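Local coordinates for protein geranylgeranyl pyrophosphate synthase (Corynebacterium glutamicum, PDB 3QQV) that probably acts as a magnesium-dependent prenyltransferase of the FPP/GGPP synthase family, joining dimethylallyl diphosphate to a further isoprenoid unit in isoprenoid biosynthesis, at residues 76-81 with 352-357; 250-255 with 338-343. All coordinates share one frame; numbering follows the deposited sequence. Where two conformers were deposited one is given.

Each contact uses one of the last two helices of this mainly helical prenyl synthase fold, 355-369 in contact 1 and 329-346 in contact 2, but they lie at very different depths. Contact 1, centred about 25 Å from the centre of the chain, is partly buried: the end of helix 65-76 meets the turn leading into helix 355-369, and a water supplies the polar link. Contact 2, about 15 Å from that centre, is a buried antiparallel helix pair joined by aliphatic carbons, with the bound dimethylallyl diphosphate beyond helix 236-263. Helices 329-346 and 355-369 follow each other in the chain, and the two contacts, with nearest atoms about 11 Å apart, do not touch.

Contact 1. Residues 76-81 with 352-357; sequences AAQGHK and DIPDEV
Val-357 lays its CG1 methyl against the backbone of Ala-76, with CG1 3.7 Å from Ala-76 N, and the same methyl meets the CB of Ala-76 at 3.9 Å. The torsion accounts for this: with CG1 anti to the backbone N (chi1 -175°), that branch rather than CG2 does the touching. Ile-353 adds its CG2 methyl to the patch, 4.2 Å from Ala-76 CB, and both methyls approach this carbon from the same side. The ring of Pro-354 lies toward the carbonyl of Ala-76, its CD 3.8 Å from Ala-76 O, in van der Waals contact. That oxygen receives a hydrogen bond from a water at 2.7 Å (Ala-76 O to water 1), and the same water donates to Asp-352 O at 2.9 Å. The two acceptors subtend about 110° at the water, so the bridge is near tetrahedral and links a helix-end carbonyl to the loop backbone at Asp-352. Gln-78 brings its methylene CG alongside Pro-354 CG at 4.2 Å. With positive phi (63°) and its N bonded to Leu-75 O, Gln-78 is the C-prime residue of the Schellman motif that ends helix 65-76, Gly-79 N completing it one carbonyl earlier. The contact joins that helix end to Pro-354, at the N-cap position of helix 355-369, while Leu-238 of helix 236-263 packs against both Ala-77 and Ile-353, and Leu-75 touches Val-357.

Contact 2. Residues 250-255 with 338-343; sequences GIAFQL and SQLTES. With DMA (dimethylallyl diphosphate), chain D.
Thr-341 OG1 is gripped by two groups outside the pair, hydrogen-bonded to Ile-337 O one turn back and to Thr-369 OG1, while across the contact it lies 4.2 Å from Ala-252 CB. The apolar side of this meeting is carried by Leu-340. Its CB sits against the methyl of Ala-252 (CB to CB 3.9 Å), and alanine's small side chain lets the helices come to 8.8 Å between the axes of their short segments. The directions differ by 152°, so the pair is nearly antiparallel. Leu-340 CG lies beside its backbone N, and this chi1 of -69° with an extended chi2 carries CD1 to the partner helix. There CD1 meets Ile-251 CG2 at 3.7 Å, reaches within 4.0 Å of Ala-252 N, and comes equally near Leu-255 CD1 (4.0 Å), where the two leucine side chains run at about a right angle. One methyl thus fits among Ile-251, Ala-252 and Leu-255, spaced i, i+1 and i+4 along one face of helix 236-263. On another face of that helix, Phe-253 turns its ring edge to the substrate, CZ lying 4.1 Å from O2A of dimethylallyl diphosphate. Gln-254 is held through OE1 to Thr-216 OG1 and NE2 to Asp-258 OD1. Three helices pack around this part of helix 236-263: helix 205-231 covers Phe-253 through Thr-216 and Thr-220, helix 329-346 extends the leucine contact through Val-333 and Ile-337 on Leu-255, and helix 355-369 reaches Ala-252 through Thr-369.

Contact 1. Residues 76-81 with 352-357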
loop_
_atom_site.group_PDB
_atom_site.type_symbol
_atom_site.label_atom_id
_atom_site.label_comp_id
_atom_site.label_asym_id
_atom_site.label_seq_id
_atom_site.Cartn_x
_atom_site.Cartn_y
_atom_site.Cartn_z
ATOM N N ALA A 76 11.606 -25.866 12.005
ATOM C CA ALA A 76 10.787 -26.638 12.960
ATOM C C ALA A 76 9.975 -27.733 12.267
ATOM O O ALA A 76 9.768 -28.811 12.826
ATOM C CB ALA A 76 9.865 -25.715 13.773
ATOM N N ALA A 77 9.546 -27.462 11.037
ATOM C CA ALA A 77 8.801 -28.429 10.244
ATOM C C ALA A 77 9.704 -29.432 9.507
ATOM O O ALA A 77 9.211 -30.227 8.705
ATOM C CB ALA A 77 7.888 -27.708 9.273
ATOM N N GLN A 78 11.005 -29.389 9.803
ATOM C CA GLN A 78 12.034 -30.267 9.216
ATOM C C GLN A 78 12.182 -30.089 7.706
ATOM O O GLN A 78 12.135 -31.057 6.943
ATOM C CB GLN A 78 11.813 -31.746 9.586
ATOM C CG GLN A 78 12.263 -32.121 10.982
ATOM C CD GLN A 78 12.114 -33.606 11.259
ATOM O OE1 GLN A 78 13.105 -34.330 11.355
ATOM N NE2 GLN A 78 10.874 -34.069 11.376
ATOM N N GLY A 79 12.363 -28.839 7.292
ATOM C CA GLY A 79 12.533 -28.506 5.886
ATOM C C GLY A 79 13.907 -28.841 5.330
ATOM O O GLY A 79 14.024 -29.236 4.172
ATOM N N HIS A 80 14.945 -28.698 6.157
ATOM C CA HIS A 80 16.337 -28.974 5.751
ATOM C C HIS A 80 16.599 -30.460 5.445
ATOM O O HIS A 80 17.618 -30.811 4.839
ATOM C CB HIS A 80 17.319 -28.470 6.818
ATOM C CG HIS A 80 18.665 -28.086 6.277
ATOM N ND1 HIS A 80 18.980 -26.792 5.915
ATOM C CD2 HIS A 80 19.777 -28.823 6.044
ATOM C CE1 HIS A 80 20.226 -26.751 5.479
ATOM N NE2 HIS A 80 20.732 -27.969 5.545
ATOM N N LYS A 81 15.671 -31.320 5.866
ATOM C CA LYS A 81 15.735 -32.751 5.589
ATOM C C LYS A 81 14.706 -33.173 4.537
ATOM O O LYS A 81 15.043 -33.873 3.580
ATOM C CB LYS A 81 15.544 -33.556 6.882
ATOM C CG LYS A 81 16.664 -33.379 7.895
ATOM C CD LYS A 81 16.328 -34.038 9.218
ATOM C CE LYS A 81 17.441 -33.817 10.229
ATOM N NZ LYS A 81 17.104 -34.393 11.557
ATOM N N ASP A 352 6.813 -32.683 18.475
ATOM C CA ASP A 352 8.188 -33.023 18.159
ATOM C C ASP A 352 8.839 -31.966 17.257
ATOM O O ASP A 352 8.504 -31.837 16.073
ATOM C CB ASP A 352 8.254 -34.407 17.507
ATOM C CG ASP A 352 9.676 -34.893 17.305
ATOM O OD1 ASP A 352 10.516 -34.696 18.214
ATOM O OD2 ASP A 352 9.952 -35.474 16.234
ATOM N N ILE A 353 9.764 -31.216 17.847
ATOM C CA ILE A 353 10.573 -30.212 17.159
ATOM C C ILE A 353 12.028 -30.611 17.394
ATOM O O ILE A 353 12.389 -30.951 18.525
ATOM C CB ILE A 353 10.332 -28.791 17.763
ATOM C CG1 ILE A 353 8.891 -28.343 17.530
ATOM C CG2 ILE A 353 11.309 -27.750 17.195
ATOM C CD1 ILE A 353 8.457 -27.158 18.397
ATOM N N PRO A 354 12.868 -30.574 16.337
ATOM C CA PRO A 354 14.307 -30.819 16.509
ATOM C C PRO A 354 14.922 -29.959 17.614
ATOM O O PRO A 354 14.599 -28.771 17.725
ATOM C CB PRO A 354 14.908 -30.458 15.138
ATOM C CG PRO A 354 13.759 -29.942 14.291
ATOM C CD PRO A 354 12.501 -30.440 14.914
ATOM N N ASP A 355 15.779 -30.579 18.428
ATOM C CA ASP A 355 16.421 -29.949 19.594
ATOM C C ASP A 355 17.042 -28.581 19.316
ATOM O O ASP A 355 16.841 -27.636 20.084
ATOM C CB ASP A 355 17.506 -30.867 20.173
ATOM C CG ASP A 355 16.959 -32.200 20.663
ATOM O OD1 ASP A 355 15.776 -32.259 21.064
ATOM O OD2 ASP A 355 17.729 -33.188 20.658
ATOM N N GLU A 356 17.787 -28.495 18.215
ATOM C CA GLU A 356 18.492 -27.275 17.818
ATOM C C GLU A 356 17.527 -26.103 17.576
ATOM O O GLU A 356 17.785 -24.985 18.026
ATOM C CB GLU A 356 19.356 -27.513 16.566
ATOM C CG GLU A 356 20.047 -28.884 16.491
ATOM C CD GLU A 356 19.238 -29.921 15.715
ATOM O OE1 GLU A 356 19.179 -29.822 14.469
ATOM O OE2 GLU A 356 18.671 -30.841 16.347
ATOM N N VAL A 357 16.420 -26.382 16.887
ATOM C CA VAL A 357 15.410 -25.370 16.544
ATOM C C VAL A 357 14.633 -24.908 17.787
ATOM O O VAL A 357 14.425 -23.705 17.976
ATOM C CB VAL A 357 14.450 -25.879 15.432
ATOM C CG1 VAL A 357 13.464 -24.787 14.992
ATOM C CG2 VAL A 357 15.247 -26.373 14.233
HETATM O O HOH W 1 8.599 -31.244 13.216
#

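Contact 2. Residues 250-255 with 338-343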
loop_
_atom_site.group_PDB
_atom_site.type_symbol
_atom_site.label_atom_id
_atom_site.label_comp_id
_atom_site.label_asym_id
_atom_site.label_seq_id
_atom_site.Cartn_x
_atom_site.Cartn_y
_atom_site.Cartn_z
ATOM N N GLY A 250 4.416 -13.102 21.023
ATOM C CA GLY A 250 4.134 -11.897 20.228
ATOM C C GLY A 250 3.487 -10.776 21.019
ATOM O O GLY A 250 3.862 -9.606 20.871
ATOM N N ILE A 251 2.528 -11.130 21.870
ATOM C CA ILE A 251 1.900 -10.151 22.769
ATOM C C ILE A 251 2.923 -9.611 23.781
ATOM O O ILE A 251 3.053 -8.396 23.945
ATOM C CB ILE A 251 0.651 -10.733 23.465
ATOM C CG1 ILE A 251 -0.473 -10.925 22.433
ATOM C CG2 ILE A 251 0.163 -9.813 24.611
ATOM C CD1 ILE A 251 -1.583 -11.824 22.904
ATOM N N ALA A 252 3.672 -10.521 24.407
ATOM C CA ALA A 252 4.749 -10.162 25.333
ATOM C C ALA A 252 5.785 -9.246 24.678
ATOM O O ALA A 252 6.231 -8.270 25.290
ATOM C CB ALA A 252 5.405 -11.423 25.891
ATOM N N PHE A 253 6.120 -9.539 23.421
ATOM C CA PHE A 253 7.026 -8.710 22.625
ATOM C C PHE A 253 6.529 -7.265 22.513
ATOM O O PHE A 253 7.310 -6.326 22.686
ATOM C CB PHE A 253 7.216 -9.333 21.231
ATOM C CG PHE A 253 8.010 -8.486 20.267
ATOM C CD1 PHE A 253 9.397 -8.519 20.268
ATOM C CD2 PHE A 253 7.365 -7.687 19.320
ATOM C CE1 PHE A 253 10.137 -7.753 19.354
ATOM C CE2 PHE A 253 8.094 -6.913 18.414
ATOM C CZ PHE A 253 9.486 -6.950 18.432
ATOM N N GLN A 254 5.242 -7.094 22.224
ATOM C CA GLN A 254 4.646 -5.768 22.147
ATOM C C GLN A 254 4.620 -5.070 23.502
ATOM O O GLN A 254 4.935 -3.887 23.589
ATOM C CB GLN A 254 3.226 -5.823 21.568
ATOM C CG GLN A 254 2.596 -4.443 21.325
ATOM C CD GLN A 254 3.484 -3.526 20.511
ATOM O OE1 GLN A 254 3.994 -3.916 19.468
ATOM N NE2 GLN A 254 3.681 -2.304 20.990
ATOM N N LEU A 255 4.236 -5.806 24.544
ATOM C CA LEU A 255 4.241 -5.274 25.910
ATOM C C LEU A 255 5.631 -4.805 26.329
ATOM O O LEU A 255 5.763 -3.741 26.943
ATOM C CB LEU A 255 3.659 -6.277 26.918
ATOM C CG LEU A 255 2.184 -6.673 26.776
ATOM C CD1 LEU A 255 1.811 -7.746 27.776
ATOM C CD2 LEU A 255 1.254 -5.476 26.908
ATOM N N SER A 338 6.219 -11.926 31.767
ATOM C CA SER A 338 6.801 -13.142 32.333
ATOM C C SER A 338 5.867 -14.344 32.201
ATOM O O SER A 338 6.310 -15.440 31.851
ATOM C CB SER A 338 7.183 -12.917 33.796
ATOM O OG SER A 338 8.107 -11.850 33.900
ATOM N N GLN A 339 4.582 -14.126 32.469
ATOM C CA GLN A 339 3.563 -15.160 32.363
ATOM C C GLN A 339 3.426 -15.653 30.933
ATOM O O GLN A 339 3.370 -16.854 30.703
ATOM C CB GLN A 339 2.211 -14.629 32.851
ATOM C CG GLN A 339 2.055 -14.584 34.373
ATOM C CD GLN A 339 0.907 -13.681 34.832
ATOM O OE1 GLN A 339 0.246 -13.025 34.021
ATOM N NE2 GLN A 339 0.676 -13.643 36.141
ATOM N N LEU A 340 3.393 -14.717 29.982
ATOM C CA LEU A 340 3.231 -15.034 28.566
ATOM C C LEU A 340 4.459 -15.704 27.954
ATOM O O LEU A 340 4.325 -16.579 27.085
ATOM C CB LEU A 340 2.865 -13.777 27.773
ATOM C CG LEU A 340 1.474 -13.161 27.995
ATOM C CD1 LEU A 340 1.472 -11.726 27.494
ATOM C CD2 LEU A 340 0.356 -13.967 27.349
ATOM N N THR A 341 5.646 -15.293 28.403
ATOM C CA THR A 341 6.888 -15.919 27.978
ATOM C C THR A 341 6.906 -17.379 28.428
ATOM O O THR A 341 7.206 -18.269 27.631
ATOM C CB THR A 341 8.131 -15.161 28.498
ATOM O OG1 THR A 341 8.031 -13.780 28.128
ATOM C CG2 THR A 341 9.418 -15.727 27.909
ATOM N N GLU A 342 6.529 -17.617 29.684
ATOM C CA GLU A 342 6.496 -18.967 30.237
ATOM C C GLU A 342 5.488 -19.888 29.531
ATOM O O GLU A 342 5.806 -21.043 29.234
ATOM C CB GLU A 342 6.248 -18.926 31.750
ATOM C CG GLU A 342 6.590 -20.232 32.484
ATOM C CD GLU A 342 6.372 -20.157 33.997
ATOM O OE1 GLU A 342 6.933 -21.014 34.718
ATOM O OE2 GLU A 342 5.647 -19.252 34.466
ATOM N N SER A 343 4.287 -19.383 29.246
ATOM C CA SER A 343 3.286 -20.194 28.540
ATOM C C SER A 343 3.629 -20.376 27.057
ATOM O O SER A 343 3.330 -21.416 26.477
ATOM C CB SER A 343 1.882 -19.614 28.696
ATOM O OG SER A 343 1.817 -18.289 28.201
HETATM C C1 DMA D . 8.428 -2.813 14.953
HETATM O O1 DMA D . 9.100 -4.059 14.985
HETATM C C2 DMA D . 7.770 -2.614 16.270
HETATM C C3 DMA D . 6.589 -3.124 16.536
HETATM C C4 DMA D . 5.862 -3.923 15.533
HETATM C C5 DMA D . 6.005 -2.903 17.886
HETATM P PA DMA D . 10.656 -4.202 15.046
HETATM O O1A DMA D . 10.930 -5.582 14.668
HETATM O O2A DMA D . 10.966 -3.745 16.395
HETATM O O3A DMA D . 11.261 -3.177 13.969
HETATM P PB DMA D . 12.608 -3.263 13.150
HETATM O O1B DMA D . 13.114 -1.906 13.229
HETATM O O2B DMA D . 12.228 -3.649 11.787
HETATM O O3B DMA D . 13.437 -4.300 13.760
#